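Local coordinates for peroxisomal acyl-coenzyme A oxidase 1 (Arabidopsis thaliana, PDB 1W07), which catalyses the FAD-dependent desaturation of long- and medium-chain acyl-CoAs to 2-trans-enoyl-CoAs in peroxisomes, passing the electrons to oxygen to give hydrogen peroxide, at residues Ala8-Lys13 and Glu321-Asp326; Met281-Gln286 and Trp353-Val358; Leu370-Ala375 and Ala435-Lys440. The protein carries 1 engineered substitution. All coordinates share one frame; numbering follows the deposited sequence. Where two conformers were deposited one is given.

Interaction 1. Residues Ala8-Lys13 and Glu321-Asp326. With FAD (flavin-adenine dinucleotide), chain C.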
loop_
_atom_site.group_PDB
_atom_site.type_symbol
_atom_site.label_atom_id
_atom_site.label_comp_id
_atom_site.label_asym_id
_atom_site.label_seq_id
_atom_site.Cartn_x
_atom_site.Cartn_y
_atom_site.Cartn_z
ATOM N N ALA B 8 -29.358 -10.325 -0.392
ATOM C CA ALA B 8 -30.604 -10.258 0.367
ATOM C C ALA B 8 -30.572 -11.075 1.646
ATOM O O ALA B 8 -31.004 -10.594 2.689
ATOM C CB ALA B 8 -31.788 -10.689 -0.492
ATOM N N ASP B 9 -30.071 -12.302 1.562
ATOM C CA ASP B 9 -29.986 -13.170 2.729
ATOM C C ASP B 9 -29.038 -12.591 3.775
ATOM O O ASP B 9 -29.315 -12.644 4.975
ATOM C CB ASP B 9 -29.520 -14.572 2.316
ATOM C CG ASP B 9 -29.473 -15.536 3.482
ATOM O OD1 ASP B 9 -30.499 -15.653 4.183
ATOM O OD2 ASP B 9 -28.419 -16.173 3.708
ATOM N N GLU B 10 -27.915 -12.028 3.328
ATOM C CA GLU B 10 -26.949 -11.433 4.255
ATOM C C GLU B 10 -27.611 -10.301 5.036
ATOM O O GLU B 10 -27.441 -10.179 6.245
ATOM C CB GLU B 10 -25.733 -10.885 3.490
ATOM C CG GLU B 10 -24.750 -11.954 3.061
ATOM C CD GLU B 10 -24.215 -12.750 4.242
ATOM O OE1 GLU B 10 -23.973 -12.134 5.294
ATOM O OE2 GLU B 10 -24.032 -13.982 4.120
ATOM N N ARG B 11 -28.376 -9.479 4.329
ATOM C CA ARG B 11 -29.058 -8.366 4.959
ATOM C C ARG B 11 -30.133 -8.848 5.941
ATOM O O ARG B 11 -30.474 -8.145 6.898
ATOM C CB ARG B 11 -29.657 -7.445 3.889
ATOM C CG ARG B 11 -28.586 -6.924 2.911
ATOM C CD ARG B 11 -28.962 -5.630 2.170
ATOM N NE ARG B 11 -27.744 -4.961 1.687
ATOM C CZ ARG B 11 -27.222 -5.090 0.469
ATOM N NH1 ARG B 11 -27.807 -5.851 -0.458
ATOM N NH2 ARG B 11 -26.064 -4.500 0.190
ATOM N N ASN B 12 -30.661 -10.048 5.722
ATOM C CA ASN B 12 -31.671 -10.579 6.625
ATOM C C ASN B 12 -31.017 -11.168 7.867
ATOM O O ASN B 12 -31.690 -11.451 8.846
ATOM C CB ASN B 12 -32.540 -11.634 5.931
ATOM C CG ASN B 12 -33.543 -11.021 4.970
ATOM O OD1 ASN B 12 -33.921 -9.858 5.115
ATOM N ND2 ASN B 12 -33.996 -11.808 3.998
ATOM N N LYS B 13 -29.697 -11.339 7.839
ATOM C CA LYS B 13 -29.002 -11.870 9.006
ATOM C C LYS B 13 -28.765 -10.792 10.058
ATOM O O LYS B 13 -28.429 -11.099 11.203
ATOM C CB LYS B 13 -27.654 -12.463 8.617
ATOM C CG LYS B 13 -27.752 -13.772 7.874
ATOM C CD LYS B 13 -26.363 -14.212 7.458
ATOM C CE LYS B 13 -26.387 -15.463 6.590
ATOM N NZ LYS B 13 -25.016 -15.798 6.090
ATOM N N GLU B 321 -19.251 -23.824 -2.366
ATOM C CA GLU B 321 -18.126 -23.306 -1.596
ATOM C C GLU B 321 -18.542 -22.251 -0.577
ATOM O O GLU B 321 -19.581 -21.612 -0.717
ATOM C CB GLU B 321 -17.061 -22.756 -2.535
ATOM C CG GLU B 321 -16.373 -23.858 -3.300
ATOM C CD GLU B 321 -15.529 -23.362 -4.449
ATOM O OE1 GLU B 321 -14.391 -22.901 -4.216
ATOM O OE2 GLU B 321 -16.024 -23.427 -5.586
ATOM N N THR B 322 -17.706 -22.077 0.443
ATOM C CA THR B 322 -17.932 -21.144 1.552
ATOM C C THR B 322 -17.599 -19.684 1.224
ATOM O O THR B 322 -16.593 -19.394 0.572
ATOM C CB THR B 322 -17.058 -21.554 2.775
ATOM O OG1 THR B 322 -17.261 -22.945 3.058
ATOM C CG2 THR B 322 -17.403 -20.722 4.004
ATOM N N GLN B 323 -18.421 -18.757 1.707
ATOM C CA GLN B 323 -18.167 -17.332 1.507
ATOM C C GLN B 323 -16.851 -17.015 2.226
ATOM O O GLN B 323 -16.657 -17.417 3.384
ATOM C CB GLN B 323 -19.307 -16.523 2.111
ATOM C CG GLN B 323 -20.633 -16.712 1.395
ATOM C CD GLN B 323 -21.798 -16.276 2.249
ATOM O OE1 GLN B 323 -22.236 -17.012 3.131
ATOM N NE2 GLN B 323 -22.287 -15.064 2.018
ATOM N N VAL B 324 -15.940 -16.301 1.568
ATOM C CA VAL B 324 -14.662 -16.021 2.203
ATOM C C VAL B 324 -14.814 -15.249 3.491
ATOM O O VAL B 324 -13.986 -15.376 4.393
ATOM C CB VAL B 324 -13.664 -15.287 1.250
ATOM C CG1 VAL B 324 -13.346 -16.198 0.067
ATOM C CG2 VAL B 324 -14.220 -13.941 0.803
ATOM N N ILE B 325 -15.895 -14.480 3.606
ATOM C CA ILE B 325 -16.125 -13.704 4.817
ATOM C C ILE B 325 -16.360 -14.596 6.046
ATOM O O ILE B 325 -16.352 -14.105 7.178
ATOM C CB ILE B 325 -17.309 -12.740 4.643
ATOM C CG1 ILE B 325 -17.290 -11.694 5.762
ATOM C CG2 ILE B 325 -18.629 -13.505 4.650
ATOM C CD1 ILE B 325 -18.280 -10.540 5.548
ATOM N N ASP B 326 -16.565 -15.895 5.818
ATOM C CA ASP B 326 -16.772 -16.878 6.893
ATOM C C ASP B 326 -15.426 -17.328 7.508
ATOM O O ASP B 326 -15.401 -17.919 8.580
ATOM C CB ASP B 326 -17.463 -18.142 6.358
ATOM C CG ASP B 326 -18.973 -17.998 6.193
ATOM O OD1 ASP B 326 -19.511 -16.874 6.300
ATOM O OD2 ASP B 326 -19.617 -19.041 5.939
HETATM P PA FAD C . -9.371 -15.933 -3.607
HETATM O O1A FAD C . -8.695 -17.241 -3.458
HETATM O O2A FAD C . -10.769 -15.905 -4.095
HETATM O O5B FAD C . -9.267 -15.146 -2.207
HETATM C C5B FAD C . -10.002 -13.942 -1.967
HETATM C C4B FAD C . -9.988 -13.617 -0.469
HETATM O O4B FAD C . -10.461 -14.797 0.213
HETATM C C3B FAD C . -8.557 -13.381 0.023
HETATM O O3B FAD C . -8.581 -12.565 1.198
HETATM C C2B FAD C . -8.101 -14.799 0.359
HETATM O O2B FAD C . -7.083 -14.752 1.363
HETATM C C1B FAD C . -9.384 -15.324 1.007
HETATM N N9A FAD C . -9.423 -16.802 0.998
HETATM C C8A FAD C . -9.671 -17.571 -0.065
HETATM N N7A FAD C . -9.650 -18.852 0.291
HETATM C C5A FAD C . -9.396 -18.902 1.597
HETATM C C6A FAD C . -9.264 -19.948 2.500
HETATM N N6A FAD C . -9.432 -21.207 2.109
HETATM N N1A FAD C . -8.994 -19.646 3.841
HETATM C C2A FAD C . -8.869 -18.308 4.236
HETATM N N3A FAD C . -8.997 -17.339 3.345
HETATM C C4A FAD C . -9.253 -17.601 2.053
HETATM N N1 FAD C . -4.117 -16.943 -13.761
HETATM C C2 FAD C . -3.820 -17.770 -14.851
HETATM O O2 FAD C . -4.415 -18.834 -14.997
HETATM N N3 FAD C . -2.875 -17.341 -15.793
HETATM C C4 FAD C . -2.247 -16.096 -15.650
HETATM O O4 FAD C . -1.425 -15.726 -16.485
HETATM C C4X FAD C . -2.551 -15.282 -14.565
HETATM N N5 FAD C . -1.977 -14.008 -14.448
HETATM C C5X FAD C . -2.302 -13.167 -13.376
HETATM C C6 FAD C . -1.831 -11.858 -13.344
HETATM C C7 FAD C . -2.282 -10.978 -12.362
HETATM C C7M FAD C . -1.786 -9.530 -12.378
HETATM C C8 FAD C . -3.197 -11.412 -11.402
HETATM C C8M FAD C . -3.750 -10.460 -10.335
HETATM C C9 FAD C . -3.650 -12.728 -11.428
HETATM C C9A FAD C . -3.208 -13.612 -12.412
HETATM N N10 FAD C . -3.741 -14.905 -12.499
HETATM C C10 FAD C . -3.478 -15.706 -13.619
HETATM C "C1'" FAD C . -4.662 -15.414 -11.455
HETATM C "C2'" FAD C . -3.837 -15.776 -10.213
HETATM O "O2'" FAD C . -2.776 -16.660 -10.587
HETATM C "C3'" FAD C . -4.640 -16.422 -9.080
HETATM O "O3'" FAD C . -5.306 -17.594 -9.560
HETATM C "C4'" FAD C . -5.674 -15.469 -8.474
HETATM O "O4'" FAD C . -5.140 -14.152 -8.326
HETATM C "C5'" FAD C . -6.118 -15.991 -7.108
HETATM O "O5'" FAD C . -6.883 -14.988 -6.441
HETATM P P FAD C . -8.451 -15.193 -6.156
HETATM O O1P FAD C . -9.168 -14.078 -6.814
HETATM O O2P FAD C . -8.828 -16.582 -6.498
HETATM O O3P FAD C . -8.494 -14.981 -4.562
HETATM O O HOH W 1 -24.056 -17.822 4.896
#
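The carboxylate of Glu10 is held on both faces. Gln323 approaches OE2 from above one side of the plane, its NE2 standing 2.9 Å from Glu10 OE2, and Lys13 comes from the opposite face, its NZ forming a salt bridge of 2.9 Å to Glu10 OE2. The bond from Gln323 is fairly straight (N-H...O 160°), with the acceptor lying close to the amide plane, while the amide and carboxylate planes are turned 63° apart. Gln323 NE2 also donates to the backbone oxygen of Ala308, and Glu10 OE1 pairs with Arg597, so Glu10 OE2 takes two donors and OE1 a third, while Gln323 NE2 serves two acceptors. A water that accepts from Lys13 NZ donates to Gln323 OE1 at 2.7 Å, an indirect second link. Here the N-terminal helix 8-12 meets the connection between helices 278-309 and 328-363 of the C-alpha1 domain in the acyl-CoA oxidase fold. The extended Gln323 and the bent Glu10 side chain together bridge the 10.9 Å between Gln323 CA and Glu10 CA. One residue on, Val324 turns to the cofactor, its CG1 lying 3.2 Å from O4B of the FAD, whose site is completed by residues of the second subunit, among them Ser144 and Asp426.

Interaction 2. Residues Met281-Gln286 and Trp353-Val358; sequences MVYVRQ and WLYTDV
Tyr355 lays one face of its ring against Tyr283, joining two long helices, 278-309 and 328-363, that run in opposite directions through the helical C-terminal bundle of the acyl-CoA oxidase fold. Three residues carry the contact, and it is made entirely by apolar and aromatic surfaces. Tyr355 gives up the most surface. Its CG stands anti to the backbone N (chi1 163°), which sends the ring out from helix 328-363 and across the flank of the neighbouring helix. There Tyr283 CD1 sits 3.6 Å above the plane of the Tyr355 ring, over its centre. The two rings are tilted by 43° with their centroids 4.8 Å apart, an oblique pairing in which one tyrosine directs a ring corner onto the other. Val282 fills the inner side of the interface: its CG1 comes within 4.2 Å of Tyr355 CA and 4.4 Å of Tyr355 CD1, so this branch covers the base of the tyrosine where it leaves its helix. Val282 also touches Thr377 of helix 370-398, so it is shared by three helices and is buried, whereas Tyr283 lies at the exposed border. A turn further along, the Gln286 side chain, through NE2, bonds to the backbone oxygen of Gly348, earlier on helix 328-363. The tightest touch of all is made by an aliphatic carbon: Tyr283 CB lies 3.5 Å from Tyr355 CE1.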
loop_
_atom_site.group_PDB
_atom_site.type_symbol
_atom_site.label_atom_id
_atom_site.label_comp_id
_atom_site.label_asym_id
_atom_site.label_seq_id
_atom_site.Cartn_x
_atom_site.Cartn_y
_atom_site.Cartn_z
ATOM N N MET B 281 -5.723 25.389 11.890
ATOM C CA MET B 281 -5.046 24.103 11.734
ATOM C C MET B 281 -5.753 23.012 12.518
ATOM O O MET B 281 -5.766 21.856 12.101
ATOM C CB MET B 281 -3.579 24.177 12.171
ATOM C CG MET B 281 -2.618 24.524 11.047
ATOM S SD MET B 281 -0.884 24.389 11.535
ATOM C CE MET B 281 -0.429 22.785 10.755
ATOM N N VAL B 282 -6.331 23.372 13.659
ATOM C CA VAL B 282 -7.056 22.394 14.463
ATOM C C VAL B 282 -8.291 21.978 13.665
ATOM O O VAL B 282 -8.826 20.876 13.831
ATOM C CB VAL B 282 -7.500 22.998 15.807
ATOM C CG1 VAL B 282 -8.310 21.978 16.602
ATOM C CG2 VAL B 282 -6.276 23.447 16.598
ATOM N N TYR B 283 -8.732 22.877 12.790
ATOM C CA TYR B 283 -9.893 22.627 11.953
ATOM C C TYR B 283 -9.502 21.745 10.777
ATOM O O TYR B 283 -10.119 20.715 10.537
ATOM C CB TYR B 283 -10.458 23.951 11.437
ATOM C CG TYR B 283 -11.730 23.802 10.643
ATOM C CD1 TYR B 283 -12.894 23.310 11.240
ATOM C CD2 TYR B 283 -11.783 24.175 9.300
ATOM C CE1 TYR B 283 -14.079 23.201 10.519
ATOM C CE2 TYR B 283 -12.963 24.070 8.573
ATOM C CZ TYR B 283 -14.105 23.584 9.187
ATOM O OH TYR B 283 -15.278 23.494 8.472
ATOM N N VAL B 284 -8.470 22.158 10.051
ATOM C CA VAL B 284 -8.004 21.403 8.895
ATOM C C VAL B 284 -7.659 19.967 9.292
ATOM O O VAL B 284 -7.971 19.018 8.570
ATOM C CB VAL B 284 -6.763 22.060 8.267
ATOM C CG1 VAL B 284 -6.349 21.306 7.023
ATOM C CG2 VAL B 284 -7.060 23.519 7.930
ATOM N N ARG B 285 -7.024 19.812 10.449
ATOM C CA ARG B 285 -6.643 18.498 10.937
ATOM C C ARG B 285 -7.864 17.707 11.366
ATOM O O ARG B 285 -7.879 16.475 11.308
ATOM C CB ARG B 285 -5.662 18.644 12.096
ATOM C CG ARG B 285 -4.319 19.210 11.676
ATOM C CD ARG B 285 -3.416 19.374 12.872
ATOM N NE ARG B 285 -2.042 19.674 12.485
ATOM C CZ ARG B 285 -1.061 19.869 13.360
ATOM N NH1 ARG B 285 -1.314 19.808 14.663
ATOM N NH2 ARG B 285 0.167 20.111 12.936
ATOM N N GLN B 286 -8.894 18.425 11.795
ATOM C CA GLN B 286 -10.137 17.799 12.224
ATOM C C GLN B 286 -10.850 17.250 10.998
ATOM O O GLN B 286 -11.430 16.163 11.042
ATOM C CB GLN B 286 -11.020 18.834 12.948
ATOM C CG GLN B 286 -12.317 18.288 13.537
ATOM C CD GLN B 286 -13.366 17.981 12.482
ATOM O OE1 GLN B 286 -13.575 18.760 11.554
ATOM N NE2 GLN B 286 -14.050 16.851 12.634
ATOM N N TRP B 353 -16.044 18.733 18.490
ATOM C CA TRP B 353 -16.380 19.386 19.750
ATOM C C TRP B 353 -15.141 20.124 20.265
ATOM O O TRP B 353 -15.234 21.246 20.757
ATOM C CB TRP B 353 -16.826 18.347 20.787
ATOM C CG TRP B 353 -16.926 18.905 22.179
ATOM C CD1 TRP B 353 -17.975 19.604 22.713
ATOM C CD2 TRP B 353 -15.894 18.918 23.172
ATOM N NE1 TRP B 353 -17.651 20.058 23.970
ATOM C CE2 TRP B 353 -16.380 19.651 24.277
ATOM C CE3 TRP B 353 -14.598 18.384 23.232
ATOM C CZ2 TRP B 353 -15.619 19.864 25.430
ATOM C CZ3 TRP B 353 -13.835 18.597 24.382
ATOM C CH2 TRP B 353 -14.351 19.333 25.466
ATOM N N LEU B 354 -13.984 19.481 20.144
ATOM C CA LEU B 354 -12.729 20.070 20.585
ATOM C C LEU B 354 -12.408 21.331 19.789
ATOM O O LEU B 354 -11.949 22.333 20.345
ATOM C CB LEU B 354 -11.593 19.064 20.420
ATOM C CG LEU B 354 -10.196 19.552 20.803
ATOM C CD1 LEU B 354 -10.209 20.018 22.248
ATOM C CD2 LEU B 354 -9.187 18.431 20.603
ATOM N N TYR B 355 -12.641 21.274 18.482
ATOM C CA TYR B 355 -12.380 22.418 17.624
ATOM C C TYR B 355 -13.101 23.644 18.155
ATOM O O TYR B 355 -12.501 24.704 18.322
ATOM C CB TYR B 355 -12.856 22.149 16.202
ATOM C CG TYR B 355 -12.983 23.420 15.391
ATOM C CD1 TYR B 355 -11.856 24.160 15.050
ATOM C CD2 TYR B 355 -14.229 23.893 14.989
ATOM C CE1 TYR B 355 -11.960 25.339 14.325
ATOM C CE2 TYR B 355 -14.354 25.081 14.262
ATOM C CZ TYR B 355 -13.206 25.799 13.934
ATOM O OH TYR B 355 -13.287 26.978 13.232
ATOM N N THR B 356 -14.398 23.493 18.407
ATOM C CA THR B 356 -15.219 24.579 18.934
ATOM C C THR B 356 -14.677 25.046 20.285
ATOM O O THR B 356 -14.301 26.203 20.448
ATOM C CB THR B 356 -16.668 24.118 19.143
ATOM O OG1 THR B 356 -17.153 23.487 17.951
ATOM C CG2 THR B 356 -17.550 25.303 19.473
ATOM N N ASP B 357 -14.641 24.133 21.252
ATOM C CA ASP B 357 -14.155 24.455 22.588
ATOM C C ASP B 357 -12.859 25.263 22.546
ATOM O O ASP B 357 -12.755 26.304 23.194
ATOM C CB ASP B 357 -13.941 23.172 23.397
ATOM C CG ASP B 357 -13.652 23.446 24.865
ATOM O OD1 ASP B 357 -12.479 23.320 25.291
ATOM O OD2 ASP B 357 -14.605 23.791 25.597
ATOM N N VAL B 358 -11.877 24.785 21.783
ATOM C CA VAL B 358 -10.591 25.468 21.672
ATOM C C VAL B 358 -10.773 26.843 21.040
ATOM O O VAL B 358 -10.162 27.820 21.468
ATOM C CB VAL B 358 -9.579 24.652 20.824
ATOM C CG1 VAL B 358 -8.261 25.389 20.734
ATOM C CG2 VAL B 358 -9.339 23.305 21.458
#

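Interaction 3. Residues Leu370-Ala375 and Ala435-Lys440. With PT (platinum (II) ion), chain M.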
loop_
_atom_site.group_PDB
_atom_site.type_symbol
_atom_site.label_atom_id
_atom_site.label_comp_id
_atom_site.label_asym_id
_atom_site.label_seq_id
_atom_site.Cartn_x
_atom_site.Cartn_y
_atom_site.Cartn_z
ATOM N N LEU B 370 -4.439 24.868 24.880
ATOM C CA LEU B 370 -3.844 24.892 23.551
ATOM C C LEU B 370 -2.799 23.789 23.328
ATOM O O LEU B 370 -2.825 23.098 22.307
ATOM C CB LEU B 370 -3.215 26.261 23.286
ATOM C CG LEU B 370 -2.774 26.529 21.845
ATOM C CD1 LEU B 370 -3.964 26.326 20.903
ATOM C CD2 LEU B 370 -2.211 27.946 21.733
ATOM N N PRO B 371 -1.858 23.616 24.275
ATOM C CA PRO B 371 -0.833 22.577 24.123
ATOM C C PRO B 371 -1.435 21.185 23.932
ATOM O O PRO B 371 -1.017 20.438 23.051
ATOM C CB PRO B 371 -0.033 22.694 25.419
ATOM C CG PRO B 371 -0.116 24.154 25.723
ATOM C CD PRO B 371 -1.578 24.449 25.460
ATOM N N GLU B 372 -2.418 20.841 24.758
ATOM C CA GLU B 372 -3.058 19.532 24.663
ATOM C C GLU B 372 -3.824 19.380 23.345
ATOM O O GLU B 372 -3.705 18.368 22.658
ATOM C CB GLU B 372 -4.021 19.329 25.838
ATOM C CG GLU B 372 -4.608 17.927 25.930
ATOM C CD GLU B 372 -6.110 17.930 26.166
ATOM O OE1 GLU B 372 -6.580 18.691 27.039
ATOM O OE2 GLU B 372 -6.821 17.161 25.488
ATOM N N ALA B 373 -4.601 20.403 23.005
ATOM C CA ALA B 373 -5.410 20.406 21.788
ATOM C C ALA B 373 -4.550 20.130 20.562
ATOM O O ALA B 373 -4.937 19.374 19.670
ATOM C CB ALA B 373 -6.120 21.735 21.642
ATOM N N HIS B 374 -3.377 20.744 20.529
ATOM C CA HIS B 374 -2.470 20.562 19.425
ATOM C C HIS B 374 -1.875 19.161 19.324
ATOM O O HIS B 374 -1.751 18.615 18.213
ATOM C CB HIS B 374 -1.355 21.580 19.530
ATOM C CG HIS B 374 -1.324 22.499 18.366
ATOM N ND1 HIS B 374 -0.719 23.733 18.395
ATOM C CD2 HIS B 374 -1.834 22.352 17.128
ATOM C CE1 HIS B 374 -0.873 24.313 17.221
ATOM N NE2 HIS B 374 -1.545 23.492 16.443
ATOM N N ALA B 375 -1.517 18.590 20.472
ATOM C CA ALA B 375 -0.958 17.249 20.553
ATOM C C ALA B 375 -1.965 16.221 20.056
ATOM O O ALA B 375 -1.657 15.418 19.177
ATOM C CB ALA B 375 -0.555 16.934 21.994
ATOM N N ALA B 435 5.220 13.314 21.064
ATOM C CA ALA B 435 6.211 12.754 21.982
ATOM C C ALA B 435 6.813 13.867 22.839
ATOM O O ALA B 435 6.933 13.719 24.057
ATOM C CB ALA B 435 7.304 12.030 21.205
ATOM N N ARG B 436 7.195 14.977 22.215
ATOM C CA ARG B 436 7.755 16.090 22.979
ATOM C C ARG B 436 6.743 16.556 24.032
ATOM O O ARG B 436 7.107 16.814 25.173
ATOM C CB ARG B 436 8.112 17.257 22.055
ATOM C CG ARG B 436 9.325 17.022 21.175
ATOM C CD ARG B 436 9.662 18.279 20.396
ATOM N NE ARG B 436 10.658 18.056 19.354
ATOM C CZ ARG B 436 11.954 17.833 19.562
ATOM N NH1 ARG B 436 12.461 17.801 20.789
ATOM N NH2 ARG B 436 12.754 17.650 18.521
ATOM N N PHE B 437 5.477 16.662 23.641
ATOM C CA PHE B 437 4.417 17.079 24.556
ATOM C C PHE B 437 4.291 16.093 25.721
ATOM O O PHE B 437 4.130 16.491 26.879
ATOM C CB PHE B 437 3.084 17.165 23.806
ATOM C CG PHE B 437 1.892 17.386 24.697
ATOM C CD1 PHE B 437 1.682 18.618 25.305
ATOM C CD2 PHE B 437 0.987 16.354 24.942
ATOM C CE1 PHE B 437 0.593 18.826 26.146
ATOM C CE2 PHE B 437 -0.113 16.550 25.785
ATOM C CZ PHE B 437 -0.309 17.791 26.388
ATOM N N LEU B 438 4.370 14.803 25.407
ATOM C CA LEU B 438 4.263 13.775 26.430
ATOM C C LEU B 438 5.449 13.840 27.373
ATOM O O LEU B 438 5.287 13.683 28.584
ATOM C CB LEU B 438 4.179 12.377 25.797
ATOM C CG LEU B 438 2.864 12.045 25.064
ATOM C CD1 LEU B 438 2.983 10.669 24.414
ATOM C CD2 LEU B 438 1.690 12.090 26.049
ATOM N N MET B 439 6.639 14.077 26.823
ATOM C CA MET B 439 7.845 14.165 27.641
ATOM C C MET B 439 7.773 15.352 28.596
ATOM O O MET B 439 8.187 15.248 29.748
ATOM C CB MET B 439 9.090 14.272 26.757
ATOM C CG MET B 439 9.430 12.998 25.982
ATOM S SD MET B 439 9.658 11.528 27.012
ATOM C CE MET B 439 8.021 10.735 26.838
ATOM N N LYS B 440 7.247 16.478 28.122
ATOM C CA LYS B 440 7.109 17.651 28.977
ATOM C C LYS B 440 6.077 17.396 30.072
ATOM O O LYS B 440 6.266 17.789 31.214
ATOM C CB LYS B 440 6.694 18.875 28.154
ATOM C CG LYS B 440 7.810 19.448 27.308
ATOM C CD LYS B 440 7.377 20.696 26.543
ATOM C CE LYS B 440 6.943 21.832 27.469
ATOM N NZ LYS B 440 6.585 23.061 26.697
HETATM PT PT PT M . -0.992 23.237 14.484
#
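Phe437 carries one entire side of this helix-to-helix contact, in which the first turns of helix 370-398 meet helix 427-443 within the helical bundle of the C-terminal domain. The short segments run roughly antiparallel, with 140° between their directions, and their axes stay 10.2 Å apart, a spacing bridged by a single aromatic ring. The close-packed part is at Ala375. Its methyl group lies over one face of the phenylalanine, with CB only 3.4 Å from Phe437 CD2, and this is the point where the two backbones come nearest. A chi1 of 171° swings the Phe437 ring away from its own backbone N and out to the other helix. The backbone oxygen of Pro371, which accepts the helical bond from Ala375 N, lies over the same face as the Ala375 methyl.

Toward the start of helix 370-398 the side chains sit more loosely. Pro371 is exposed, and its CB stays 4.0 Å from Phe437 CE1. Glu372 lends only the base of its side chain to the contact, and its carboxylate turns away, with OE2 hydrogen-bonded to Thr454 OG1. His374, too, leads away from Phe437, and its NE2 binds a platinum ion, probably a heavy-atom label rather than part of the natural enzyme. The ring itself is further covered by Thr455. The backbone nonetheless still touches the ring here, Glu372 CA lying 3.7 Å from Phe437 CZ.

In the fold
Followed from the N terminus, the chain leaves helix 8-12, passes through the N-terminal helices and the strand-rich middle domain, and enters helix 278-309, which supplies the first half of interaction 2. Only beyond that helix does 321-326 close the 307-residue loop of interaction 1; helix 328-363 then completes interaction 2, enclosing 66 residues of a helical hairpin, so these two contacts cross. Interaction 3 opens afterwards and closes a 59-residue loop in series, with no nesting. Interaction 1 ties the N-terminal helix to the C-terminal bundle beside a cofactor, its centre about 40 Å from that of interaction 2. Interactions 2 and 3 are neighbours, touching where Arg285 meets His374 and Val358 meets Ala373.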